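PDB 3Q1N: galactose mutarotase related enzyme from Lactobacillus casei, which probably binds carbohydrate and may act as an isomerase of the aldose 1-epimerase type. Local coordinates for residues A46-P51 with L111-M116; Q58-L63 with G265-W270; L122-T127 with L287-E292. One frame throughout, in Å; residues are numbered along the deposited sequence. Where two conformers were deposited one is given.

Contact 1 (A46-P51 with L111-M116); sequences APILFP and LAVTYM. With EDO (1,2-ethanediol), chain T.
Ile-48 and Phe-50 bring their side chains down onto Leu-111, Val-113 and Tyr-115, and the contact is made entirely by side chains, with no hydrogen bond across it. At one end, the CD2 methyl of Leu-111 sits 3.9 Å from CG of Phe-50 and almost equally near its CB, so one branch lies against the base of the ring; the two side chains slide past each other in opposite directions. A looser contact pairs two methyls, Ile-48 CG2 and Leu-111 CD2, 4.2 Å apart. Ile-48 reaches farther with its other branch. CG1 stands anti to the carbonyl carbon (chi1 -66°) and chi2 (172°) extends the chain, which in the conformers described carries CD1 tip to tip against Val-113 CG2 at 3.9 Å. The same methyl meets the phenol oxygen OH of Tyr-115, also at 3.9 Å, in a van der Waals contact; the hydroxyl's polar partner is the carbonyl O of Ala-19.

Behind this first shell, the Phe-50 ring is covered on one face by Pro-51, whose CB lies 3.8 Å above its centre, brought there across a cis peptide bond; Tyr-109 meets the ring with its plane steeply inclined. Leu-140 of strand 136-147 packs on both Ile-48 and Phe-50, while Val-124 and Tyr-126 of strand 121-130 back Val-113. The contact thus joins two antiparallel sheets face to face, strand 48-49 of one over strand 109-118 of the other, in the beta-sandwich manner of the galactose mutarotase family. Branched aliphatic residues and a phenylalanine suit a buried interface made of apolar side chains, and the one buried hydroxyl at its margin can be tolerated because a backbone carbonyl already engages it.

Contact 2 (Q58-L63 with G265-W270); sequences QDQYRL and GEPTDW
Tyr-61 lays its ring over the five-membered ring of Trp-270 in a face-to-face stack, centroids 4.0 Å apart and planes inclined by 27°. The closest atoms include Tyr-61 CD2, 3.4 Å from Trp-270 CG, with the overlap offset toward the rim. Chi1 of Tyr-61 (72°) puts CG between the backbone N and the carbonyl carbon, from where the ring extends over the indole, and its OH is held by the carbonyl O of Lys-104. An alanine in place of Trp-270 would probably leave that face of the Tyr-61 ring without its stacking partner. Leu-63 CD2 packs on the tryptophan CB, apart from the stack.

The loop 265-270 runs beside the edge of the hairpin formed by strands 60-63 and 66-69. One beta bridge links Arg-62 with Asp-269: Arg-62 N donates to Thr-268 O at 2.9 Å, and Trp-270 N to Arg-62 O at 2.8 Å. A water continues the link from Gln-60 O to Thr-268 N.

Farther along, Pro-267 offers a rigid apolar ring to two glutamines. Gln-60 crosses it obliquely, CG to CG at 3.7 Å, and sends NE2 back to Gln-58 O. Gln-58 crosses it at about a right angle, OE1 lying 3.3 Å from Pro-267 CD; bent at chi2 (93°), it uses NE2 to donate to Gly-265 O at 3.0 Å, the acceptor lying in its amide plane. The Arg-62 guanidinium carries Asp-269 CB over one face.

Contact 3 (L122-T127 with L287-E292); sequences LSVHYT and LALKVE. With EDO (1,2-ethanediol), chain T.
His-125, in the conformer described, offers the face of its imidazole to the methyl of Ala-288, a CH-pi contact on the more open side of an otherwise buried strand pair. CB of Ala-288 lies 3.9 Å from the ring centroid, displaced toward CD2 and NE2. Alanine suits the position, being small enough for the ring to lean over it. On the same face Ser-123 OG, likewise in one of two conformers, rests against the aliphatic part of Lys-290, whose extended chain carries its amine away.

The opposite face is apolar. Leu-289 has CG in the crowded position between backbone N and carbonyl carbon (chi1 60°), and its two methyls divide between neighbours: CD1 lies 3.7 Å from Val-124 CG2, the side chains pointing the same way, while CD2 meets the edge of the Tyr-126 ring, 3.8 Å from CE1. Phe-236 and Pro-256 also pack against this leucine.

Six backbone hydrogen bonds tie strand 121-130 to its antiparallel neighbour 284-293, in the hydrogen-bonded pairs Leu-122 with Val-291, Val-124 with Leu-289 and Tyr-126 with Leu-287. Tyr-126 N to Leu-287 O, at 2.8 Å, is nearly straight (176°). An ethanediol, probably from the crystallisation liquor, is hydrogen-bonded to Thr-127 OG1. The ladder satisfies the N-H and C=O groups of these three pairs, while the alternation of side chains sends apolar ones to the sandwich interior and more polar ones to the other face.

Contacts 1 and 3 belong to the core and share a sheet: strands 109-118 and 121-130 are neighbours in it, so the apolar face of contact 3 continues into the interface of contact 1. They differ in kind, since contact 3 binds strands within a sheet through backbone bonds, whereas contact 1 joins two sheets through side chains alone. Contact 2 lies toward the surface, its centre about 24 Å from the centre of contact 1 and about 30 Å from that of contact 3, and mixes an aromatic stack with backbone, amide and water-mediated bonds. It still meets contact 1, where Trp-270 packs against the backbone of Pro-51.

Contact 1 (A46-P51 with L111-M116)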
loop_
_atom_site.group_PDB
_atom_site.type_symbol
_atom_site.label_atom_id
_atom_site.label_comp_id
_atom_site.label_asym_id
_atom_site.label_seq_id
_atom_site.Cartn_x
_atom_site.Cartn_y
_atom_site.Cartn_z
ATOM N N ALA A 46 7.930 2.889 1.913
ATOM C CA ALA A 46 6.556 2.947 1.367
ATOM C C ALA A 46 6.483 2.422 -0.074
ATOM O O ALA A 46 6.173 3.194 -1.022
ATOM C CB ALA A 46 6.004 4.436 1.468
ATOM N N PRO A 47 6.789 1.130 -0.257
ATOM C CA PRO A 47 6.801 0.627 -1.628
ATOM C C PRO A 47 5.467 0.625 -2.374
ATOM O O PRO A 47 4.364 0.509 -1.771
ATOM C CB PRO A 47 7.268 -0.827 -1.501
ATOM C CG PRO A 47 7.743 -0.993 -0.103
ATOM C CD PRO A 47 7.192 0.116 0.731
ATOM N N ILE A 48 5.608 0.703 -3.704
ATOM C CA ILE A 48 4.505 0.448 -4.607
ATOM C C ILE A 48 4.460 -1.039 -4.904
ATOM O O ILE A 48 5.522 -1.670 -5.122
ATOM C CB ILE A 48 4.650 1.269 -5.921
ATOM C CG1 ILE A 48 4.523 2.758 -5.605
ATOM C CG2 ILE A 48 3.547 0.825 -6.952
ATOM C CD1 ILE A 48 4.834 3.713 -6.806
ATOM N N LEU A 49 3.252 -1.596 -4.915
ATOM C CA LEU A 49 2.995 -3.038 -5.104
ATOM C C LEU A 49 2.265 -3.207 -6.432
ATOM O O LEU A 49 1.104 -2.858 -6.555
ATOM C CB LEU A 49 2.153 -3.579 -3.944
ATOM C CG LEU A 49 2.552 -3.211 -2.516
ATOM C CD1 LEU A 49 1.515 -3.789 -1.537
ATOM C CD2 LEU A 49 3.953 -3.695 -2.183
ATOM N N PHE A 50 2.965 -3.711 -7.444
ATOM C CA PHE A 50 2.347 -3.935 -8.764
ATOM C C PHE A 50 3.198 -4.948 -9.507
ATOM O O PHE A 50 4.392 -4.885 -9.418
ATOM C CB PHE A 50 2.324 -2.635 -9.590
ATOM C CG PHE A 50 1.881 -2.810 -11.034
ATOM C CD1 PHE A 50 0.526 -2.720 -11.366
ATOM C CD2 PHE A 50 2.810 -3.043 -12.063
ATOM C CE1 PHE A 50 0.085 -2.856 -12.667
ATOM C CE2 PHE A 50 2.372 -3.164 -13.397
ATOM C CZ PHE A 50 1.005 -3.074 -13.694
ATOM N N PRO A 51 2.567 -5.875 -10.247
ATOM C CA PRO A 51 1.150 -6.135 -10.481
ATOM C C PRO A 51 0.520 -7.141 -9.504
ATOM O O PRO A 51 -0.574 -7.641 -9.763
ATOM C CB PRO A 51 1.137 -6.663 -11.919
ATOM C CG PRO A 51 2.396 -7.418 -12.017
ATOM C CD PRO A 51 3.413 -6.675 -11.153
ATOM N N LEU A 111 2.885 2.324 -15.861
ATOM C CA LEU A 111 2.461 2.637 -14.529
ATOM C C LEU A 111 2.954 4.025 -14.232
ATOM O O LEU A 111 4.155 4.256 -14.163
ATOM C CB LEU A 111 3.018 1.614 -13.516
ATOM C CG LEU A 111 2.780 1.897 -12.050
ATOM C CD1 LEU A 111 1.258 2.017 -11.766
ATOM C CD2 LEU A 111 3.451 0.784 -11.187
ATOM N N ALA A 112 2.018 4.955 -14.054
ATOM C CA ALA A 112 2.368 6.343 -13.844
ATOM C C ALA A 112 1.851 6.767 -12.486
ATOM O O ALA A 112 0.746 6.410 -12.086
ATOM C CB ALA A 112 1.854 7.264 -14.963
ATOM N N VAL A 113 2.694 7.501 -11.759
ATOM C CA VAL A 113 2.366 7.971 -10.423
ATOM C C VAL A 113 2.723 9.462 -10.318
ATOM O O VAL A 113 3.870 9.827 -10.586
ATOM C CB VAL A 113 3.184 7.142 -9.377
ATOM C CG1 VAL A 113 2.735 7.427 -7.948
ATOM C CG2 VAL A 113 3.126 5.634 -9.716
ATOM N N THR A 114 1.776 10.309 -9.909
ATOM C CA THR A 114 2.016 11.721 -9.741
ATOM C C THR A 114 1.842 12.061 -8.272
ATOM O O THR A 114 0.830 11.675 -7.680
ATOM C CB THR A 114 1.083 12.577 -10.638
ATOM O OG1 THR A 114 1.423 12.333 -12.009
ATOM C CG2 THR A 114 1.248 14.099 -10.321
ATOM N N TYR A 115 2.874 12.704 -7.699
ATOM C CA TYR A 115 2.855 13.129 -6.302
ATOM C C TYR A 115 2.682 14.630 -6.279
ATOM O O TYR A 115 3.352 15.320 -7.030
ATOM C CB TYR A 115 4.147 12.775 -5.599
ATOM C CG TYR A 115 4.418 11.294 -5.473
ATOM C CD1 TYR A 115 3.886 10.572 -4.417
ATOM C CD2 TYR A 115 5.206 10.636 -6.404
ATOM C CE1 TYR A 115 4.154 9.225 -4.263
ATOM C CE2 TYR A 115 5.450 9.261 -6.273
ATOM C CZ TYR A 115 4.910 8.581 -5.204
ATOM O OH TYR A 115 5.111 7.226 -5.037
HETATM N N MSE A 116 1.834 15.141 -5.391
HETATM C CA MSE A 116 1.720 16.574 -5.221
HETATM C C MSE A 116 1.446 16.916 -3.755
HETATM O O MSE A 116 0.552 16.328 -3.125
HETATM C CB MSE A 116 0.598 17.118 -6.119
HETATM C CG MSE A 116 0.540 18.628 -6.123
HETATM SE SE MSE A 116 -0.952 19.323 -7.135
HETATM C CE MSE A 116 -2.003 17.776 -7.588
HETATM C C1 EDO T . 0.519 9.873 -13.057
HETATM O O1 EDO T . 0.272 10.897 -13.972
HETATM C C2 EDO T . -0.722 8.993 -12.923
HETATM O O2 EDO T . -1.918 9.647 -12.623
#

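Contact 2 (Q58-L63 with G265-W270)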
loop_
_atom_site.group_PDB
_atom_site.type_symbol
_atom_site.label_atom_id
_atom_site.label_comp_id
_atom_site.label_asym_id
_atom_site.label_seq_id
_atom_site.Cartn_x
_atom_site.Cartn_y
_atom_site.Cartn_z
ATOM N N GLN A 58 3.231 -20.615 -4.277
ATOM C CA GLN A 58 4.438 -21.267 -4.822
ATOM C C GLN A 58 5.191 -20.351 -5.788
ATOM O O GLN A 58 5.747 -20.835 -6.783
ATOM C CB GLN A 58 4.084 -22.581 -5.506
ATOM C CG GLN A 58 3.418 -23.581 -4.523
ATOM C CD GLN A 58 1.910 -23.482 -4.549
ATOM O OE1 GLN A 58 1.325 -23.650 -5.617
ATOM N NE2 GLN A 58 1.262 -23.211 -3.378
ATOM N N ASP A 59 5.153 -19.072 -5.458
ATOM C CA ASP A 59 5.793 -17.969 -6.215
ATOM C C ASP A 59 5.519 -18.043 -7.707
ATOM O O ASP A 59 6.390 -17.779 -8.556
ATOM C CB ASP A 59 7.287 -17.927 -5.889
ATOM C CG ASP A 59 7.560 -17.574 -4.406
ATOM O OD1 ASP A 59 6.940 -16.658 -3.812
ATOM O OD2 ASP A 59 8.457 -18.182 -3.828
ATOM N N GLN A 60 4.287 -18.378 -8.038
ATOM C CA GLN A 60 3.868 -18.473 -9.444
ATOM C C GLN A 60 2.365 -18.233 -9.541
ATOM O O GLN A 60 1.664 -18.064 -8.518
ATOM C CB GLN A 60 4.253 -19.846 -10.045
ATOM C CG GLN A 60 3.514 -21.011 -9.416
ATOM C CD GLN A 60 4.111 -22.381 -9.790
ATOM O OE1 GLN A 60 3.571 -23.081 -10.640
ATOM N NE2 GLN A 60 5.180 -22.767 -9.129
ATOM N N TYR A 61 1.888 -18.142 -10.773
ATOM C CA TYR A 61 0.489 -17.952 -11.060
ATOM C C TYR A 61 0.170 -18.395 -12.463
ATOM O O TYR A 61 1.054 -18.796 -13.216
ATOM C CB TYR A 61 0.117 -16.495 -10.884
ATOM C CG TYR A 61 0.648 -15.563 -11.958
ATOM C CD1 TYR A 61 1.975 -15.199 -11.982
ATOM C CD2 TYR A 61 -0.173 -15.039 -12.944
ATOM C CE1 TYR A 61 2.500 -14.335 -12.963
ATOM C CE2 TYR A 61 0.337 -14.163 -13.928
ATOM C CZ TYR A 61 1.664 -13.826 -13.937
ATOM O OH TYR A 61 2.201 -12.987 -14.905
ATOM N N ARG A 62 -1.099 -18.333 -12.816
ATOM C CA ARG A 62 -1.535 -18.700 -14.157
ATOM C C ARG A 62 -2.148 -17.532 -14.924
ATOM O O ARG A 62 -2.776 -16.625 -14.334
ATOM C CB ARG A 62 -2.574 -19.815 -14.103
ATOM C CG ARG A 62 -1.978 -21.181 -13.808
ATOM C CD ARG A 62 -3.045 -22.128 -13.332
ATOM N NE ARG A 62 -3.941 -22.530 -14.419
ATOM C CZ ARG A 62 -5.268 -22.717 -14.314
ATOM N NH1 ARG A 62 -5.918 -22.494 -13.167
ATOM N NH2 ARG A 62 -5.965 -23.128 -15.379
ATOM N N LEU A 63 -1.983 -17.598 -16.251
ATOM C CA LEU A 63 -2.802 -16.820 -17.192
ATOM C C LEU A 63 -3.483 -17.842 -18.069
ATOM O O LEU A 63 -2.870 -18.387 -18.993
ATOM C CB LEU A 63 -1.975 -15.814 -18.000
ATOM C CG LEU A 63 -1.302 -14.744 -17.170
ATOM C CD1 LEU A 63 -0.184 -14.020 -17.943
ATOM C CD2 LEU A 63 -2.379 -13.751 -16.618
ATOM N N GLY A 265 -3.321 -22.243 -1.679
ATOM C CA GLY A 265 -3.686 -23.411 -2.458
ATOM C C GLY A 265 -2.883 -23.471 -3.741
ATOM O O GLY A 265 -1.725 -23.033 -3.775
ATOM N N GLU A 266 -3.524 -23.890 -4.829
ATOM C CA GLU A 266 -2.850 -24.022 -6.112
ATOM C C GLU A 266 -2.636 -22.656 -6.778
ATOM O O GLU A 266 -3.290 -21.667 -6.417
ATOM C CB GLU A 266 -3.641 -24.969 -7.020
ATOM C CG GLU A 266 -4.988 -24.398 -7.429
ATOM C CD GLU A 266 -5.777 -25.350 -8.276
ATOM O OE1 GLU A 266 -6.045 -26.504 -7.835
ATOM O OE2 GLU A 266 -6.134 -24.924 -9.394
ATOM N N PRO A 267 -1.702 -22.573 -7.721
ATOM C CA PRO A 267 -1.505 -21.317 -8.449
ATOM C C PRO A 267 -2.819 -20.811 -9.101
ATOM O O PRO A 267 -3.641 -21.595 -9.645
ATOM C CB PRO A 267 -0.446 -21.695 -9.487
ATOM C CG PRO A 267 0.345 -22.732 -8.748
ATOM C CD PRO A 267 -0.727 -23.593 -8.170
ATOM N N THR A 268 -3.028 -19.502 -8.984
ATOM C CA THR A 268 -4.301 -18.880 -9.310
ATOM C C THR A 268 -4.275 -18.265 -10.686
ATOM O O THR A 268 -3.304 -17.644 -11.049
ATOM C CB THR A 268 -4.580 -17.728 -8.328
ATOM O OG1 THR A 268 -4.386 -18.210 -6.982
ATOM C CG2 THR A 268 -5.999 -17.248 -8.545
ATOM N N ASP A 269 -5.327 -18.468 -11.467
ATOM C CA ASP A 269 -5.488 -17.721 -12.724
ATOM C C ASP A 269 -5.734 -16.270 -12.407
ATOM O O ASP A 269 -6.723 -15.892 -11.740
ATOM C CB ASP A 269 -6.667 -18.311 -13.480
ATOM C CG ASP A 269 -6.933 -17.648 -14.820
ATOM O OD1 ASP A 269 -6.137 -16.817 -15.285
ATOM O OD2 ASP A 269 -7.994 -17.995 -15.421
ATOM N N TRP A 270 -4.830 -15.419 -12.856
ATOM C CA TRP A 270 -5.013 -13.990 -12.548
ATOM C C TRP A 270 -6.235 -13.355 -13.196
ATOM O O TRP A 270 -6.676 -12.277 -12.758
ATOM C CB TRP A 270 -3.780 -13.197 -12.900
ATOM C CG TRP A 270 -2.733 -13.177 -11.819
ATOM C CD1 TRP A 270 -2.593 -14.084 -10.814
ATOM C CD2 TRP A 270 -1.705 -12.210 -11.633
ATOM N NE1 TRP A 270 -1.533 -13.765 -10.030
ATOM C CE2 TRP A 270 -0.954 -12.615 -10.514
ATOM C CE3 TRP A 270 -1.335 -11.049 -12.302
ATOM C CZ2 TRP A 270 0.146 -11.886 -10.063
ATOM C CZ3 TRP A 270 -0.262 -10.345 -11.863
ATOM C CH2 TRP A 270 0.463 -10.750 -10.748
HETATM O O HOH W 1 -0.925 -18.014 -7.649
#

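Contact 3 (L122-T127 with L287-E292)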
loop_
_atom_site.group_PDB
_atom_site.type_symbol
_atom_site.label_atom_id
_atom_site.label_comp_id
_atom_site.label_asym_id
_atom_site.label_seq_id
_atom_site.Cartn_x
_atom_site.Cartn_y
_atom_site.Cartn_z
ATOM N N LEU A 122 -0.249 15.079 1.135
ATOM C CA LEU A 122 0.337 14.537 -0.088
ATOM C C LEU A 122 -0.750 13.857 -0.887
ATOM O O LEU A 122 -1.405 12.947 -0.358
ATOM C CB LEU A 122 1.389 13.483 0.249
ATOM C CG LEU A 122 2.065 12.787 -0.930
ATOM C CD1 LEU A 122 2.989 13.775 -1.691
ATOM C CD2 LEU A 122 2.793 11.522 -0.442
ATOM N N SER A 123 -0.980 14.304 -2.112
ATOM C CA SER A 123 -1.926 13.644 -3.033
ATOM C C SER A 123 -1.089 12.703 -3.929
ATOM O O SER A 123 0.046 13.038 -4.274
ATOM C CB SER A 123 -2.640 14.711 -3.866
ATOM O OG SER A 123 -3.414 15.605 -3.058
ATOM N N VAL A 124 -1.617 11.537 -4.258
ATOM C CA VAL A 124 -0.943 10.588 -5.121
ATOM C C VAL A 124 -2.008 10.105 -6.114
ATOM O O VAL A 124 -3.099 9.695 -5.699
ATOM C CB VAL A 124 -0.383 9.379 -4.361
ATOM C CG1 VAL A 124 0.534 8.564 -5.264
ATOM C CG2 VAL A 124 0.379 9.802 -3.064
ATOM N N HIS A 125 -1.698 10.179 -7.409
ATOM C CA HIS A 125 -2.598 9.706 -8.453
ATOM C C HIS A 125 -1.863 8.613 -9.236
ATOM O O HIS A 125 -0.707 8.814 -9.639
ATOM C CB HIS A 125 -3.022 10.869 -9.388
ATOM C CG HIS A 125 -4.039 11.810 -8.794
ATOM N ND1 HIS A 125 -3.716 12.779 -7.861
ATOM C CD2 HIS A 125 -5.374 11.938 -9.013
ATOM C CE1 HIS A 125 -4.810 13.430 -7.503
ATOM N NE2 HIS A 125 -5.825 12.965 -8.212
ATOM N N TYR A 126 -2.508 7.466 -9.413
ATOM C CA TYR A 126 -1.941 6.333 -10.160
ATOM C C TYR A 126 -2.704 6.141 -11.454
ATOM O O TYR A 126 -3.936 6.285 -11.440
ATOM C CB TYR A 126 -2.071 5.053 -9.378
ATOM C CG TYR A 126 -1.432 5.080 -8.030
ATOM C CD1 TYR A 126 -2.163 5.536 -6.917
ATOM C CD2 TYR A 126 -0.104 4.709 -7.860
ATOM C CE1 TYR A 126 -1.596 5.590 -5.665
ATOM C CE2 TYR A 126 0.481 4.741 -6.574
ATOM C CZ TYR A 126 -0.265 5.198 -5.510
ATOM O OH TYR A 126 0.309 5.233 -4.257
ATOM N N THR A 127 -2.000 5.800 -12.540
ATOM C CA THR A 127 -2.656 5.367 -13.773
ATOM C C THR A 127 -1.935 4.126 -14.255
ATOM O O THR A 127 -0.709 4.168 -14.472
ATOM C CB THR A 127 -2.579 6.423 -14.906
ATOM O OG1 THR A 127 -3.156 7.681 -14.461
ATOM C CG2 THR A 127 -3.321 5.936 -16.133
ATOM N N LEU A 287 -6.554 5.608 -10.130
ATOM C CA LEU A 287 -6.835 5.558 -8.698
ATOM C C LEU A 287 -6.186 6.774 -8.050
ATOM O O LEU A 287 -5.076 7.140 -8.442
ATOM C CB LEU A 287 -6.241 4.292 -8.091
ATOM C CG LEU A 287 -6.728 2.944 -8.639
ATOM C CD1 LEU A 287 -5.867 1.800 -8.134
ATOM C CD2 LEU A 287 -8.193 2.723 -8.247
ATOM N N ALA A 288 -6.862 7.383 -7.086
ATOM C CA ALA A 288 -6.283 8.505 -6.352
ATOM C C ALA A 288 -6.333 8.228 -4.870
ATOM O O ALA A 288 -7.194 7.493 -4.400
ATOM C CB ALA A 288 -7.007 9.787 -6.667
ATOM N N LEU A 289 -5.387 8.796 -4.132
ATOM C CA LEU A 289 -5.476 8.859 -2.665
ATOM C C LEU A 289 -4.889 10.172 -2.153
ATOM O O LEU A 289 -4.190 10.883 -2.888
ATOM C CB LEU A 289 -4.774 7.671 -1.995
ATOM C CG LEU A 289 -3.277 7.403 -2.185
ATOM C CD1 LEU A 289 -2.421 8.185 -1.199
ATOM C CD2 LEU A 289 -2.973 5.890 -2.090
ATOM N N LYS A 290 -5.178 10.483 -0.887
ATOM C CA LYS A 290 -4.497 11.556 -0.190
ATOM C C LYS A 290 -4.034 11.055 1.167
ATOM O O LYS A 290 -4.717 10.246 1.807
ATOM C CB LYS A 290 -5.396 12.776 0.021
ATOM C CG LYS A 290 -6.033 13.356 -1.259
ATOM C CD LYS A 290 -6.855 14.650 -0.967
ATOM C CE LYS A 290 -7.444 15.193 -2.280
ATOM N NZ LYS A 290 -8.240 16.453 -2.044
ATOM N N VAL A 291 -2.866 11.528 1.573
ATOM C CA VAL A 291 -2.368 11.323 2.940
ATOM C C VAL A 291 -2.516 12.707 3.591
ATOM O O VAL A 291 -1.774 13.623 3.260
ATOM C CB VAL A 291 -0.914 10.850 2.951
ATOM C CG1 VAL A 291 -0.488 10.486 4.398
ATOM C CG2 VAL A 291 -0.717 9.635 1.996
ATOM N N GLU A 292 -3.520 12.888 4.422
ATOM C CA GLU A 292 -3.675 14.142 5.156
ATOM C C GLU A 292 -2.693 14.152 6.317
ATOM O O GLU A 292 -2.605 13.174 7.080
ATOM C CB GLU A 292 -5.071 14.333 5.699
ATOM C CG GLU A 292 -6.209 14.099 4.695
ATOM C CD GLU A 292 -7.589 14.331 5.302
ATOM O OE1 GLU A 292 -7.714 14.866 6.428
ATOM O OE2 GLU A 292 -8.573 13.969 4.635
HETATM C C1 EDO T . 0.519 9.873 -13.057
HETATM O O1 EDO T . 0.272 10.897 -13.972
HETATM C C2 EDO T . -0.722 8.993 -12.923
HETATM O O2 EDO T . -1.918 9.647 -12.623
#